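PDB 3LUB: putative creatinine amidohydrolase from Bacteroides fragilis, which probably hydrolyses carbon-nitrogen bonds in linear amides at a zinc centre, as a member of the creatininase superfamily. Local coordinates for residues M2-E5 with S11-G14; N35-Y40 with G219-A224; T94-L99 with I129-F134; S104-Q109 with P137-A142; T169-H174 with R231-I236. All coordinates share one frame; numbering follows the deposited sequence.

Interaction 1 of 5, residues M2-E5 with S11-G14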
# COMPACT_ATOMS: atom_id res chain seq x y z
N MSE F 2 -39.67 -11.19 5.88
CA MSE F 2 -38.48 -11.86 5.33
C MSE F 2 -38.59 -12.16 3.83
O MSE F 2 -39.52 -12.86 3.41
CB MSE F 2 -38.27 -13.18 6.07
CG MSE F 2 -37.21 -14.09 5.47
SE MSE F 2 -36.87 -15.57 6.67
CE MSE F 2 -36.81 -14.45 8.39
N ASN F 3 -37.63 -11.65 3.05
CA ASN F 3 -37.61 -11.91 1.60
C ASN F 3 -36.24 -12.42 1.13
O ASN F 3 -35.31 -11.63 0.89
CB ASN F 3 -38.05 -10.66 0.83
CG ASN F 3 -38.40 -10.95 -0.62
OD1 ASN F 3 -37.93 -11.92 -1.22
ND2 ASN F 3 -39.21 -10.09 -1.20
N LYS F 4 -36.13 -13.75 0.99
CA LYS F 4 -34.87 -14.40 0.62
C LYS F 4 -34.53 -14.16 -0.85
O LYS F 4 -33.39 -14.39 -1.28
CB LYS F 4 -34.93 -15.92 0.88
CG LYS F 4 -34.98 -16.36 2.34
CD LYS F 4 -34.80 -17.92 2.47
CE LYS F 4 -34.88 -18.46 3.93
NZ LYS F 4 -34.34 -19.88 4.09
N GLU F 5 -35.51 -13.70 -1.63
CA GLU F 5 -35.27 -13.46 -3.06
C GLU F 5 -34.41 -12.22 -3.34
O GLU F 5 -33.59 -12.23 -4.28
CB GLU F 5 -36.59 -13.36 -3.82
CG GLU F 5 -36.42 -13.46 -5.34
CD GLU F 5 -37.73 -13.73 -6.08
OE1 GLU F 5 -38.81 -13.85 -5.44
OE2 GLU F 5 -37.68 -13.85 -7.32
N SER F 11 -31.08 -14.63 3.06
CA SER F 11 -31.18 -15.56 1.93
C SER F 11 -30.21 -16.76 1.99
O SER F 11 -29.30 -16.80 2.81
CB SER F 11 -30.97 -14.81 0.64
OG SER F 11 -31.31 -15.62 -0.47
N CYS F 12 -30.41 -17.75 1.13
CA CYS F 12 -29.52 -18.91 1.07
C CYS F 12 -29.34 -19.33 -0.37
O CYS F 12 -30.11 -18.96 -1.23
CB CYS F 12 -30.10 -20.06 1.87
SG CYS F 12 -31.74 -20.53 1.27
N LEU F 13 -28.30 -20.11 -0.63
CA LEU F 13 -27.96 -20.48 -1.98
C LEU F 13 -29.13 -21.16 -2.72
O LEU F 13 -29.29 -20.94 -3.90
CB LEU F 13 -26.70 -21.37 -2.00
CG LEU F 13 -26.22 -21.83 -3.38
CD1 LEU F 13 -25.91 -20.60 -4.30
CD2 LEU F 13 -25.03 -22.77 -3.24
N GLY F 14 -29.91 -21.99 -2.03
CA GLY F 14 -31.01 -22.75 -2.65
C GLY F 14 -32.05 -21.84 -3.29
O GLY F 14 -32.53 -22.11 -4.42
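Two neighbours in sequence, S11 and C12, are met by K4 alone, its carbonyl lying against the first and its long side chain running past both. In N3, just before it, OD1 accepts from N of E5 at 3.0 Å, an Asx turn, while its amide nitrogen holds E56. At K4 the chain comes nearest, with CA 4.1 Å from CA of S11. The carbonyl O of K4 takes a short hydrogen bond of 2.5 Å from OG of S11, which lies in the carbonyl plane on a lone pair; with OG opposite the backbone N (chi1 -169°), the serine hydroxyl is turned onto this oxygen. The bond pins the N-terminal segment to the residues leading into helix 13-16, whose N-cap position is C12. Above it the K4 side chain leaves beside its own backbone N and stays extended, laying CG 3.9 Å from CA of S11 and bringing NZ to 3.9 Å from SG of C12. L179 of the second subunit packs on the same lysine, and L38 of that subunit on C12. The E5 side chain starts away from 11-14, and its OE2 forms a salt bridge with R65.

Interaction 2 of 5, residues N35-Y40 with G219-A224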
# COMPACT_ATOMS: atom_id res chain seq x y z
N ASN F 35 -27.39 10.80 18.25
CA ASN F 35 -28.00 11.37 19.44
C ASN F 35 -27.96 10.28 20.53
O ASN F 35 -27.14 9.39 20.47
CB ASN F 35 -29.42 11.82 19.10
CG ASN F 35 -30.00 12.82 20.08
OD1 ASN F 35 -30.02 12.58 21.28
ND2 ASN F 35 -30.53 13.93 19.55
N LEU F 36 -28.88 10.31 21.49
CA LEU F 36 -28.92 9.30 22.53
C LEU F 36 -29.88 8.20 22.23
O LEU F 36 -29.85 7.18 22.88
CB LEU F 36 -29.27 9.95 23.89
CG LEU F 36 -28.40 11.12 24.39
CD1 LEU F 36 -29.10 11.81 25.56
CD2 LEU F 36 -27.01 10.65 24.79
N HIS F 37 -30.72 8.37 21.22
CA HIS F 37 -31.93 7.54 21.09
C HIS F 37 -31.96 6.61 19.89
O HIS F 37 -32.74 5.64 19.88
CB HIS F 37 -33.17 8.43 21.06
CG HIS F 37 -33.25 9.29 19.84
ND1 HIS F 37 -32.24 10.16 19.47
CD2 HIS F 37 -34.21 9.41 18.90
CE1 HIS F 37 -32.58 10.77 18.35
NE2 HIS F 37 -33.77 10.33 17.98
N LEU F 38 -31.11 6.85 18.88
CA LEU F 38 -31.14 5.99 17.70
C LEU F 38 -30.00 4.97 17.75
O LEU F 38 -28.97 5.21 18.39
CB LEU F 38 -31.05 6.82 16.43
CG LEU F 38 -32.31 7.56 16.00
CD1 LEU F 38 -31.88 8.66 14.99
CD2 LEU F 38 -33.34 6.57 15.46
N PRO F 39 -30.18 3.86 17.05
CA PRO F 39 -29.15 2.83 16.99
C PRO F 39 -27.83 3.27 16.35
O PRO F 39 -27.82 4.05 15.36
CB PRO F 39 -29.78 1.71 16.16
CG PRO F 39 -31.15 2.13 15.84
CD PRO F 39 -31.39 3.49 16.28
N TYR F 40 -26.74 2.73 16.91
CA TYR F 40 -25.39 2.82 16.32
C TYR F 40 -25.34 2.42 14.86
O TYR F 40 -24.54 2.96 14.11
CB TYR F 40 -24.38 1.95 17.08
CG TYR F 40 -23.77 2.63 18.29
CD1 TYR F 40 -24.44 2.66 19.49
CD2 TYR F 40 -22.51 3.22 18.22
CE1 TYR F 40 -23.86 3.29 20.60
CE2 TYR F 40 -21.95 3.84 19.32
CZ TYR F 40 -22.62 3.88 20.50
OH TYR F 40 -22.04 4.48 21.62
N GLY F 219 -29.58 18.40 15.17
CA GLY F 219 -31.00 18.58 14.85
C GLY F 219 -31.89 18.00 15.94
O GLY F 219 -31.60 16.91 16.46
N ASN F 220 -32.96 18.74 16.28
CA ASN F 220 -33.98 18.30 17.24
C ASN F 220 -34.91 17.29 16.58
O ASN F 220 -35.60 17.62 15.62
CB ASN F 220 -34.78 19.50 17.79
CG ASN F 220 -35.57 19.16 19.04
OD1 ASN F 220 -36.00 18.03 19.22
ND2 ASN F 220 -35.71 20.14 19.94
N PRO F 221 -34.93 16.02 17.09
CA PRO F 221 -35.72 14.94 16.54
C PRO F 221 -37.08 14.76 17.19
O PRO F 221 -37.78 13.80 16.88
CB PRO F 221 -34.86 13.73 16.90
CG PRO F 221 -34.34 14.07 18.20
CD PRO F 221 -34.15 15.54 18.23
N LYS F 222 -37.43 15.64 18.11
CA LYS F 222 -38.56 15.40 18.99
C LYS F 222 -40.00 15.50 18.40
O LYS F 222 -40.91 14.98 19.00
CB LYS F 222 -38.38 16.18 20.31
CG LYS F 222 -37.18 15.62 21.11
CD LYS F 222 -36.99 16.25 22.49
CE LYS F 222 -35.62 15.92 23.07
NZ LYS F 222 -35.35 16.46 24.47
N LYS F 223 -40.17 16.06 17.20
CA LYS F 223 -41.45 15.99 16.49
C LYS F 223 -41.51 14.83 15.50
O LYS F 223 -42.49 14.73 14.73
CB LYS F 223 -41.75 17.32 15.79
CG LYS F 223 -41.56 18.52 16.72
CD LYS F 223 -41.99 19.83 16.09
CE LYS F 223 -41.99 20.94 17.15
NZ LYS F 223 -42.43 22.27 16.61
N ALA F 224 -40.50 13.96 15.53
CA ALA F 224 -40.46 12.73 14.75
C ALA F 224 -41.69 11.82 14.99
O ALA F 224 -42.15 11.68 16.13
CB ALA F 224 -39.13 11.96 15.07
O HOH W 1 -30.21 14.70 16.90
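A water bridges the two loops: ND2 of N35 donates to it at 2.8 Å, and O of G219 is hydrogen-bonded to it at 2.6 Å. The amide nitrogen and the glycine carbonyl, 4.4 Å apart, are thus linked through the water. At the other end of the N35 amide, OD1 accepts from N of G186; N of L36 is also close, but too close for that bond to be more than doubtful. Together the G186 bond and the water probably limit the rotation of the amide. ND2 also lies 4.0 Å from CG of P221, a van der Waals contact. H37 supplies the rest of the contact. With CG wedged between the backbone N and the carbonyl carbon (chi1 66°), the imidazole turns toward P221, whose CB is 3.7 Å from NE2 and whose CG is 3.7 Å from CE1; the approach to the ring is oblique. CG of L38 lies over one ring face, toward its rim, and CB of N35 sits at the edge in plane. The 35-40 loop lies near the dinuclear zinc site: N35 follows the zinc ligand H34, and NE2 of H37 is hydrogen-bonded to OG1 of T169, linking the loop to the helix that carries the ligand E168. The proline is set by two local turns. OD1 of N220 accepts from N of K222 at 3.0 Å, an Asx turn, and P221 opens a type I beta turn closed by N of A224 bonding to O of P221 at 3.0 Å. K222, on the outside, forms a salt bridge with D187.

Interaction 3 of 5, residues T94-L99 with I129-F134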
# COMPACT_ATOMS: atom_id res chain seq x y z
N THR F 94 -9.24 1.92 3.21
CA THR F 94 -9.83 0.71 3.75
C THR F 94 -11.14 0.48 3.04
O THR F 94 -11.43 -0.65 2.65
CB THR F 94 -10.08 0.84 5.27
OG1 THR F 94 -8.84 1.08 5.94
CG2 THR F 94 -10.75 -0.44 5.83
N GLN F 95 -11.95 1.54 2.90
CA GLN F 95 -13.23 1.47 2.17
C GLN F 95 -12.98 1.05 0.74
O GLN F 95 -13.69 0.24 0.19
CB GLN F 95 -13.97 2.81 2.20
CG GLN F 95 -14.47 3.21 3.58
CD GLN F 95 -15.26 4.51 3.57
OE1 GLN F 95 -14.83 5.51 3.01
NE2 GLN F 95 -16.39 4.50 4.23
N GLN F 96 -11.96 1.63 0.13
CA GLN F 96 -11.69 1.32 -1.27
C GLN F 96 -11.29 -0.14 -1.42
O GLN F 96 -11.68 -0.79 -2.36
CB GLN F 96 -10.62 2.27 -1.81
CG GLN F 96 -10.24 2.02 -3.24
CD GLN F 96 -9.22 3.02 -3.77
OE1 GLN F 96 -9.46 4.23 -3.78
NE2 GLN F 96 -8.08 2.50 -4.24
N ALA F 97 -10.52 -0.66 -0.49
CA ALA F 97 -10.15 -2.05 -0.51
C ALA F 97 -11.38 -2.94 -0.41
O ALA F 97 -11.45 -3.94 -1.09
CB ALA F 97 -9.18 -2.38 0.65
N ILE F 98 -12.33 -2.56 0.45
CA ILE F 98 -13.59 -3.29 0.59
C ILE F 98 -14.34 -3.34 -0.74
O ILE F 98 -14.70 -4.43 -1.20
CB ILE F 98 -14.50 -2.67 1.71
CG1 ILE F 98 -13.89 -2.96 3.10
CG2 ILE F 98 -15.91 -3.26 1.63
CD1 ILE F 98 -14.45 -2.08 4.24
N LEU F 99 -14.56 -2.17 -1.36
CA LEU F 99 -15.30 -2.08 -2.63
C LEU F 99 -14.58 -2.83 -3.76
O LEU F 99 -15.22 -3.50 -4.56
CB LEU F 99 -15.52 -0.62 -3.05
CG LEU F 99 -16.37 -0.32 -4.30
CD1 LEU F 99 -17.78 -0.95 -4.17
CD2 LEU F 99 -16.47 1.15 -4.52
N ILE F 129 -15.10 4.94 -7.59
CA ILE F 129 -15.85 4.60 -8.79
C ILE F 129 -15.05 4.96 -10.03
O ILE F 129 -14.88 4.13 -10.92
CB ILE F 129 -17.27 5.25 -8.76
CG1 ILE F 129 -18.15 4.56 -7.69
CG2 ILE F 129 -17.98 5.15 -10.10
CD1 ILE F 129 -19.53 5.23 -7.48
N ARG F 130 -14.51 6.19 -10.07
CA ARG F 130 -13.61 6.58 -11.16
C ARG F 130 -12.48 5.57 -11.33
O ARG F 130 -12.23 5.07 -12.42
CB ARG F 130 -13.02 7.97 -10.92
CG ARG F 130 -14.00 9.10 -11.16
CD ARG F 130 -13.31 10.48 -11.23
NE ARG F 130 -14.25 11.47 -11.78
CZ ARG F 130 -15.07 12.21 -11.04
NH1 ARG F 130 -15.04 12.16 -9.72
NH2 ARG F 130 -15.92 13.04 -11.63
N ASP F 131 -11.79 5.24 -10.23
CA ASP F 131 -10.66 4.29 -10.34
C ASP F 131 -11.08 2.87 -10.77
O ASP F 131 -10.38 2.19 -11.54
CB ASP F 131 -9.89 4.23 -9.01
CG ASP F 131 -9.12 5.52 -8.71
OD1 ASP F 131 -8.99 6.39 -9.62
OD2 ASP F 131 -8.64 5.66 -7.56
N LEU F 132 -12.22 2.41 -10.28
CA LEU F 132 -12.73 1.09 -10.66
C LEU F 132 -13.26 1.07 -12.09
O LEU F 132 -13.28 0.03 -12.72
CB LEU F 132 -13.81 0.63 -9.68
CG LEU F 132 -13.28 0.01 -8.38
CD1 LEU F 132 -14.38 -0.01 -7.33
CD2 LEU F 132 -12.76 -1.38 -8.63
N ALA F 133 -13.65 2.23 -12.61
CA ALA F 133 -14.14 2.37 -14.01
C ALA F 133 -13.08 2.00 -15.03
O ALA F 133 -13.39 1.53 -16.10
CB ALA F 133 -14.64 3.81 -14.27
N PHE F 134 -11.82 2.21 -14.69
CA PHE F 134 -10.71 1.87 -15.55
C PHE F 134 -10.28 0.41 -15.40
O PHE F 134 -9.85 -0.21 -16.37
CB PHE F 134 -9.53 2.80 -15.25
CG PHE F 134 -9.79 4.25 -15.60
CD1 PHE F 134 -10.10 4.61 -16.89
CD2 PHE F 134 -9.72 5.24 -14.64
CE1 PHE F 134 -10.36 5.93 -17.22
CE2 PHE F 134 -9.97 6.56 -14.96
CZ PHE F 134 -10.28 6.90 -16.24
O HOH W 2 -7.15 5.04 -5.56
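L99 and L132 face each other from two helices whose backbones stand well apart here, their CA atoms, the nearest pair, being 9.0 Å distant. The leucine side chains span the distance: CD1 of L132 meets CG of L99 at 3.6 Å and CD2 of L99 at 3.7 Å, so that one methyl is set against the branch point of the opposing side chain. L99 reaches across because its CG is swung opposite the backbone N (chi1 -175°), whereas L132 leaves beside its own N. Toward the surface the chemistry turns polar. Q96, fully extended, brings its amide up to the carboxylate of D131 with the two planes nearly perpendicular, 88° apart. A water joins them, accepting from NE2 of Q96 at 3.0 Å and donating to OD2 of D131 at 2.6 Å; NE2 also serves E100, one turn on. The strongest partner of D131 is H89 of the third subunit, bonding through NE2 to OD1; N of Y92 of that subunit bonds to OD2, so the aspartate also joins the subunits. Helix 126-135 is the crossover between the parallel strands 113-118 and 140-145. Beneath the contact L99 rests on L26 of strand 23-28 and L132 on I141 of strand 140-145, with M128 filling in beside L99; the two helices thus pack side by side on the sheet.

Interaction 4 of 5, residues S104-Q109 with P137-A142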
# COMPACT_ATOMS: atom_id res chain seq x y z
N SER F 104 -14.64 -7.16 -7.53
CA SER F 104 -13.90 -8.29 -8.04
C SER F 104 -14.73 -9.57 -8.01
O SER F 104 -14.79 -10.30 -9.02
CB SER F 104 -12.60 -8.48 -7.25
OG SER F 104 -11.87 -9.59 -7.75
N SER F 105 -15.29 -9.86 -6.85
CA SER F 105 -16.15 -11.05 -6.66
C SER F 105 -17.39 -11.02 -7.53
O SER F 105 -17.63 -11.93 -8.32
CB SER F 105 -16.53 -11.21 -5.20
OG SER F 105 -15.42 -11.66 -4.45
N LEU F 106 -18.16 -9.94 -7.43
CA LEU F 106 -19.37 -9.80 -8.27
C LEU F 106 -19.06 -9.89 -9.79
O LEU F 106 -19.82 -10.44 -10.56
CB LEU F 106 -20.09 -8.49 -7.98
CG LEU F 106 -20.64 -8.21 -6.58
CD1 LEU F 106 -21.20 -6.82 -6.56
CD2 LEU F 106 -21.69 -9.20 -6.15
N HIS F 107 -17.92 -9.35 -10.21
CA HIS F 107 -17.54 -9.43 -11.61
C HIS F 107 -17.25 -10.87 -12.04
O HIS F 107 -17.66 -11.29 -13.12
CB HIS F 107 -16.32 -8.54 -11.88
CG HIS F 107 -16.06 -8.33 -13.34
ND1 HIS F 107 -15.36 -9.24 -14.10
CD2 HIS F 107 -16.43 -7.34 -14.19
CE1 HIS F 107 -15.30 -8.82 -15.35
NE2 HIS F 107 -15.95 -7.67 -15.43
N VAL F 108 -16.52 -11.63 -11.23
CA VAL F 108 -16.26 -13.04 -11.51
C VAL F 108 -17.59 -13.80 -11.64
O VAL F 108 -17.71 -14.74 -12.44
CB VAL F 108 -15.41 -13.67 -10.39
CG1 VAL F 108 -15.54 -15.20 -10.35
CG2 VAL F 108 -13.96 -13.26 -10.55
N GLN F 109 -18.57 -13.40 -10.84
CA GLN F 109 -19.88 -14.07 -10.82
C GLN F 109 -20.77 -13.75 -12.02
O GLN F 109 -21.81 -14.37 -12.16
CB GLN F 109 -20.64 -13.74 -9.52
CG GLN F 109 -19.92 -14.26 -8.28
CD GLN F 109 -20.31 -13.53 -7.02
OE1 GLN F 109 -21.32 -12.83 -6.96
NE2 GLN F 109 -19.51 -13.70 -6.00
N PRO F 137 -13.95 -1.82 -16.93
CA PRO F 137 -14.71 -0.94 -17.85
C PRO F 137 -16.12 -1.45 -18.29
O PRO F 137 -16.93 -0.67 -18.74
CB PRO F 137 -13.77 -0.76 -19.04
CG PRO F 137 -12.79 -1.83 -18.95
CD PRO F 137 -12.71 -2.31 -17.54
N ASP F 138 -16.41 -2.72 -18.06
CA ASP F 138 -17.72 -3.31 -18.35
C ASP F 138 -18.68 -3.37 -17.13
O ASP F 138 -19.79 -3.91 -17.24
CB ASP F 138 -17.54 -4.72 -18.98
CG ASP F 138 -16.70 -5.70 -18.10
OD1 ASP F 138 -16.07 -5.30 -17.07
OD2 ASP F 138 -16.63 -6.88 -18.50
N PHE F 139 -18.26 -2.79 -15.99
CA PHE F 139 -19.00 -2.90 -14.73
C PHE F 139 -19.51 -1.51 -14.33
O PHE F 139 -18.74 -0.63 -14.07
CB PHE F 139 -18.08 -3.50 -13.66
CG PHE F 139 -18.80 -4.05 -12.45
CD1 PHE F 139 -19.36 -3.22 -11.51
CD2 PHE F 139 -18.88 -5.42 -12.24
CE1 PHE F 139 -20.02 -3.75 -10.41
CE2 PHE F 139 -19.53 -5.94 -11.14
CZ PHE F 139 -20.10 -5.12 -10.23
N LEU F 140 -20.82 -1.34 -14.32
CA LEU F 140 -21.43 -0.06 -14.00
C LEU F 140 -21.63 0.06 -12.49
O LEU F 140 -22.31 -0.76 -11.91
CB LEU F 140 -22.78 0.01 -14.70
CG LEU F 140 -23.59 1.30 -14.55
CD1 LEU F 140 -22.80 2.48 -15.10
CD2 LEU F 140 -24.95 1.16 -15.25
N ILE F 141 -21.06 1.10 -11.88
CA ILE F 141 -21.25 1.39 -10.46
C ILE F 141 -21.83 2.80 -10.30
O ILE F 141 -21.18 3.79 -10.68
CB ILE F 141 -19.92 1.31 -9.67
CG1 ILE F 141 -19.17 0.02 -9.98
CG2 ILE F 141 -20.18 1.43 -8.15
CD1 ILE F 141 -17.89 -0.11 -9.19
N ALA F 142 -23.05 2.89 -9.74
CA ALA F 142 -23.67 4.17 -9.36
C ALA F 142 -23.60 4.34 -7.83
O ALA F 142 -23.41 3.37 -7.11
CB ALA F 142 -25.12 4.24 -9.85
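H107 donates from NE2 to the carboxylate of D138, at 2.9 Å to OD1 with an N-H...O angle of 146° and, more weakly, at 3.2 Å to OD2. The ring therefore addresses both oxygens in a forked bond. OD1 lies close to the imidazole plane and is met on its syn side, but the nitrogen stands 29° out of the carboxylate plane, and the two flat groups are turned 47° against each other. D138 can present this end because its CG takes the position between backbone N and carbonyl carbon, bending the carboxylate back toward the helix. The nearby carboxylate would probably favour a second proton on the imidazole, the cationic form. R112 adds a long, weak ion pair to OD2 of D138 and a hydrogen bond to O of H107, so one arginine lies near both residues, though held to D138 only weakly.

Inward from the polar pair, F139 follows with its ring in the angle between H107 and L106. CD2 of H107 approaches CD2 of F139 at 3.7 Å, each at the other's rim, as the side chains slide past in opposite directions. Farther along the same phenyl edge, CB of L106 lies 4.1 Å from CZ of F139. The imidazole also meets the ring of Y136. The contact lies at the C-terminal end of helix 92-108, against the residues that lead into strand 140-145, one of the two edge strands of the parallel sheet within this chain; F139 also packs on L114 of the adjacent strand 113-118, carrying the helix packing onto the sheet.

Interaction 5 of 5, residues T169-H174 with R231-I236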
# COMPACT_ATOMS: atom_id res chain seq x y z
N THR F 169 -34.93 9.96 12.55
CA THR F 169 -35.72 9.38 13.65
C THR F 169 -37.07 8.88 13.14
O THR F 169 -37.48 7.79 13.49
CB THR F 169 -35.94 10.34 14.81
OG1 THR F 169 -34.67 10.83 15.27
CG2 THR F 169 -36.62 9.63 15.94
N SER F 170 -37.73 9.66 12.29
CA SER F 170 -39.04 9.28 11.76
C SER F 170 -38.95 8.02 10.96
O SER F 170 -39.80 7.16 11.11
CB SER F 170 -39.67 10.39 10.88
OG SER F 170 -39.98 11.55 11.63
N VAL F 171 -37.95 7.92 10.10
CA VAL F 171 -37.83 6.77 9.21
C VAL F 171 -37.48 5.52 10.04
O VAL F 171 -37.98 4.45 9.76
CB VAL F 171 -36.82 7.01 8.08
CG1 VAL F 171 -36.70 5.77 7.17
CG2 VAL F 171 -37.20 8.30 7.26
N MSE F 172 -36.69 5.66 11.11
CA MSE F 172 -36.42 4.53 12.03
C MSE F 172 -37.72 4.14 12.74
O MSE F 172 -37.99 2.96 12.91
CB MSE F 172 -35.37 4.89 13.08
CG MSE F 172 -34.92 3.70 13.93
SE MSE F 172 -34.14 2.20 12.84
CE MSE F 172 -32.43 3.00 12.22
N MSE F 173 -38.51 5.12 13.18
CA MSE F 173 -39.76 4.83 13.88
C MSE F 173 -40.70 4.04 13.00
O MSE F 173 -41.42 3.16 13.48
CB MSE F 173 -40.43 6.10 14.38
CG MSE F 173 -39.77 6.70 15.61
SE MSE F 173 -40.44 8.50 15.99
CE MSE F 173 -42.18 8.08 17.04
N HIS F 174 -40.66 4.33 11.71
CA HIS F 174 -41.46 3.60 10.72
C HIS F 174 -40.99 2.17 10.53
O HIS F 174 -41.75 1.22 10.72
CB HIS F 174 -41.47 4.35 9.41
CG HIS F 174 -42.01 3.58 8.26
ND1 HIS F 174 -43.30 3.13 8.21
CD2 HIS F 174 -41.45 3.25 7.07
CE1 HIS F 174 -43.52 2.51 7.06
NE2 HIS F 174 -42.40 2.57 6.35
N ARG F 231 -44.33 8.39 5.04
CA ARG F 231 -44.67 9.22 3.89
C ARG F 231 -43.46 9.68 3.06
O ARG F 231 -43.52 9.73 1.83
CB ARG F 231 -45.50 10.42 4.34
CG ARG F 231 -46.79 9.95 4.93
CD ARG F 231 -47.77 11.03 5.13
NE ARG F 231 -49.03 10.45 5.56
CZ ARG F 231 -50.10 11.15 5.93
NH1 ARG F 231 -50.09 12.49 5.90
NH2 ARG F 231 -51.19 10.50 6.32
N TYR F 232 -42.39 10.03 3.74
CA TYR F 232 -41.13 10.37 3.11
C TYR F 232 -40.53 9.21 2.34
O TYR F 232 -40.00 9.43 1.26
CB TYR F 232 -40.14 10.85 4.17
CG TYR F 232 -38.79 11.37 3.69
CD1 TYR F 232 -38.67 12.25 2.61
CD2 TYR F 232 -37.63 11.01 4.37
CE1 TYR F 232 -37.44 12.73 2.21
CE2 TYR F 232 -36.40 11.50 3.98
CZ TYR F 232 -36.31 12.34 2.90
OH TYR F 232 -35.07 12.78 2.53
N VAL F 233 -40.58 7.98 2.86
CA VAL F 233 -39.89 6.88 2.16
C VAL F 233 -40.65 6.43 0.95
O VAL F 233 -40.03 5.93 0.00
CB VAL F 233 -39.49 5.66 3.08
CG1 VAL F 233 -38.58 6.13 4.24
CG2 VAL F 233 -40.69 4.85 3.57
N LYS F 234 -41.97 6.64 0.92
CA LYS F 234 -42.75 6.24 -0.26
C LYS F 234 -42.17 6.74 -1.59
O LYS F 234 -41.87 5.93 -2.46
CB LYS F 234 -44.25 6.61 -0.13
CG LYS F 234 -45.14 5.74 -1.02
CD LYS F 234 -46.57 6.33 -1.18
CE LYS F 234 -47.40 5.49 -2.16
NZ LYS F 234 -48.82 5.95 -2.25
N PRO F 235 -41.99 8.07 -1.74
CA PRO F 235 -41.36 8.54 -2.99
C PRO F 235 -39.89 8.09 -3.23
O PRO F 235 -39.48 7.87 -4.39
CB PRO F 235 -41.43 10.07 -2.85
CG PRO F 235 -41.52 10.32 -1.39
CD PRO F 235 -42.33 9.20 -0.86
N ILE F 236 -39.11 7.97 -2.14
CA ILE F 236 -37.70 7.50 -2.21
C ILE F 236 -37.71 6.09 -2.83
O ILE F 236 -37.02 5.81 -3.83
CB ILE F 236 -37.01 7.53 -0.78
CG1 ILE F 236 -36.91 8.97 -0.24
CG2 ILE F 236 -35.61 6.90 -0.79
CD1 ILE F 236 -36.51 9.08 1.26
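The ring of Y232 receives CG2 of V171 at its edge, in plane, at 4.0 Å from CD2. One of its faces is covered from within the same helix, one turn on, where CD1 of I236 sits 3.5 Å above the plane over the ring centre. F156 meets the tyrosine edge-to-face and the hydroxyl bonds to O of V150, so the aromatic group is held from several sides. The second flat group, the imidazole of H174, is touched obliquely by CG2 of V233, 3.9 Å from its CD2 atom.

Between these two rings the valines make the tightest meeting, CG1 of V171 lying only 3.5 Å from CG1 of V233, closer than ordinary methyl packing. The branches of V233 divide the work: CG1, opposite its carbonyl carbon, goes to V171, while CG2 goes to H174. V171 is forked likewise, with CG1 turned to V233 and CG2 reaching both V233 and Y232. Segments 169-174 and 231-236 cross almost perpendicularly, at -88°, their axes 10.2 Å apart at closest approach, which confines the contact to a small patch around the V171-V233 pair. Just beyond it P235, lacking an N-H, kinks the second helix.

V171 also rests on L46 of helix 42-62, the helix that carries the zinc ligand D43, and lies one turn after the zinc ligand E168. This three-helix apolar packing therefore lies close to the dinuclear zinc site of this creatininase-superfamily protein, a probable amide hydrolase, with the V171 side chain about 10 Å from a zinc ion.

Interactions 2 and 5 meet directly, A224 and P221 packing on helix 166-175. Both are buried near the zinc site, but loops bridged by water make the first, and valines and aromatic rings packed between helices make the second. Interactions 3 and 4, about 11 Å apart between centres and across the chain's centre from that pair, share helix 92-108 and join through I129 and L132 against I141; each sets an apolar inner part beside a more exposed polar one. Interaction 1 stands apart, a buried contact near the N-terminus. Unlike interaction 5, which no other chain touches, the remaining four also meet the second subunit.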